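Local coordinates for protein cystalysin (Treponema denticola, PDB 1C7N) that belongs to the aminotransferase class I and II family of fold-type I enzymes and carries pyridoxal-5'-phosphate, forming a two-chain assembly, at residues I9-K12 and N13-S16. Sequence-based numbering, arbitrary orientation.
Sequences ISRK and NLGS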
ATOM      1  N   ILE A   9      -5.441  -0.589  27.507  1.00 16.23           N
ATOM      2  CA  ILE A   9      -5.612   0.541  26.602  1.00 16.61           C
ATOM      3  C   ILE A   9      -6.997   0.564  25.970  1.00 16.66           C
ATOM      4  O   ILE A   9      -7.734  -0.418  26.021  1.00 14.73           O
ATOM      5  CB  ILE A   9      -4.561   0.512  25.464  1.00 17.88           C
ATOM      6  CG1 ILE A   9      -4.814  -0.691  24.552  1.00 17.44           C
ATOM      7  CG2 ILE A   9      -3.158   0.435  26.052  1.00 17.23           C
ATOM      8  CD1 ILE A   9      -3.854  -0.799  23.380  1.00 17.75           C
ATOM      9  N   SER A  10      -7.341   1.703  25.380  1.00 17.31           N
ATOM     10  CA  SER A  10      -8.623   1.869  24.708  1.00 16.95           C
ATOM     11  C   SER A  10      -8.362   2.377  23.300  1.00 17.98           C
ATOM     12  O   SER A  10      -7.532   3.265  23.100  1.00 15.60           O
ATOM     13  CB  SER A  10      -9.500   2.877  25.453  1.00 17.91           C
ATOM     14  OG  SER A  10     -10.666   3.182  24.703  1.00 18.34           O
ATOM     15  N   ARG A  11      -9.060   1.806  22.325  1.00 17.98           N
ATOM     16  CA  ARG A  11      -8.902   2.224  20.939  1.00 18.74           C
ATOM     17  C   ARG A  11     -10.222   2.690  20.342  1.00 19.28           C
ATOM     18  O   ARG A  11     -10.429   2.634  19.129  1.00 17.70           O
ATOM     19  CB  ARG A  11      -8.298   1.091  20.099  1.00 17.96           C
ATOM     20  CG  ARG A  11      -6.799   0.932  20.320  1.00 19.22           C
ATOM     21  CD  ARG A  11      -6.129   0.273  19.124  1.00 19.75           C
ATOM     22  NE  ARG A  11      -6.392  -1.152  19.094  1.00 19.94           N
ATOM     23  CZ  ARG A  11      -6.250  -1.921  18.021  1.00 18.11           C
ATOM     24  NH1 ARG A  11      -5.846  -1.405  16.867  1.00 16.80           N
ATOM     25  NH2 ARG A  11      -6.520  -3.210  18.110  1.00 18.12           N
ATOM     26  N   LYS A  12     -11.110   3.157  21.214  1.00 20.66           N
ATOM     27  CA  LYS A  12     -12.412   3.665  20.803  1.00 22.13           C
ATOM     28  C   LYS A  12     -12.196   4.937  19.989  1.00 22.08           C
ATOM     29  O   LYS A  12     -11.310   5.730  20.300  1.00 22.67           O
ATOM     30  CB  LYS A  12     -13.271   3.975  22.037  1.00 22.39           C
ATOM     31  CG  LYS A  12     -14.647   4.525  21.712  1.00 24.14           C
ATOM     32  CD  LYS A  12     -15.475   4.744  22.970  1.00 23.28           C
ATOM     33  CE  LYS A  12     -16.885   5.200  22.617  1.00 24.87           C
ATOM     34  NZ  LYS A  12     -17.757   5.319  23.823  1.00 24.67           N
ATOM     35  N   ASN A  13     -12.996   5.113  18.942  1.00 22.68           N
ATOM     36  CA  ASN A  13     -12.911   6.288  18.073  1.00 24.78           C
ATOM     37  C   ASN A  13     -11.486   6.666  17.661  1.00 24.90           C
ATOM     38  O   ASN A  13     -11.111   7.839  17.708  1.00 25.39           O
ATOM     39  CB  ASN A  13     -13.580   7.494  18.744  1.00 26.38           C
ATOM     40  CG  ASN A  13     -15.064   7.279  18.990  1.00 28.46           C
ATOM     41  OD1 ASN A  13     -15.809   6.913  18.080  1.00 29.73           O
ATOM     42  ND2 ASN A  13     -15.502   7.513  20.223  1.00 29.18           N
ATOM     43  N   LEU A  14     -10.701   5.674  17.250  1.00 23.94           N
ATOM     44  CA  LEU A  14      -9.322   5.898  16.823  1.00 22.65           C
ATOM     45  C   LEU A  14      -9.063   5.292  15.441  1.00 20.89           C
ATOM     46  O   LEU A  14      -7.921   5.184  15.006  1.00 19.75           O
ATOM     47  CB  LEU A  14      -8.354   5.289  17.841  1.00 24.29           C
ATOM     48  CG  LEU A  14      -7.801   6.175  18.961  1.00 25.74           C
ATOM     49  CD1 LEU A  14      -8.878   7.079  19.534  1.00 26.51           C
ATOM     50  CD2 LEU A  14      -7.211   5.280  20.039  1.00 26.81           C
ATOM     51  N   GLY A  15     -10.130   4.894  14.758  1.00 18.31           N
ATOM     52  CA  GLY A  15      -9.980   4.307  13.439  1.00 16.85           C
ATOM     53  C   GLY A  15      -9.660   2.821  13.450  1.00 15.87           C
ATOM     54  O   GLY A  15      -9.369   2.238  12.409  1.00 16.59           O
ATOM     55  N   SER A  16      -9.694   2.202  14.624  1.00 15.34           N
ATOM     56  CA  SER A  16      -9.413   0.772  14.720  1.00 14.63           C
ATOM     57  C   SER A  16     -10.581   0.021  14.099  1.00 14.35           C
ATOM     58  O   SER A  16     -11.702   0.120  14.585  1.00 13.76           O
ATOM     59  CB  SER A  16      -9.261   0.349  16.183  1.00 13.41           C
ATOM     60  OG  SER A  16      -9.239  -1.062  16.303  1.00 13.09           O
TER
HETATM   61  O   HOH W   1     -11.487   2.980  16.734  1.00 15.95           O
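Arg11 sets CG anti to its own carbonyl carbon (chi1 -77°) and bends at chi3, while Ser16 swings OG anti to the backbone N (chi1 169°), and the two meet where the loop bends into the N-cap of helix 17-25. The hydroxyl sits over one face of the guanidinium, 3.4 Å above its plane and offset toward the rim. With Ser16 OG 3.5 Å from Arg11 NH1 and badly aligned for a hydrogen bond, the two pack without one. Both have polar partners elsewhere: Ser16, the N-cap residue, bonds through OG to Trp19 N, and Arg11 NH2 makes salt bridges with Asp40 and Glu42. Val61 of the second subunit also packs on Arg11, placing the bend at the dimer interface. Lys12, its chain extended, runs beside Asn13, pointing the same way, with Lys12 CG 3.4 Å from Asn13 ND2. Leu14 leans on the preceding residues, Leu14 CD2 lying 3.6 Å from Arg11 CA. A water bridges the bend, its oxygen 2.6 Å from Arg11 O, to which it donates, and 2.9 Å from both Leu14 N and Ser16 N, from which it accepts.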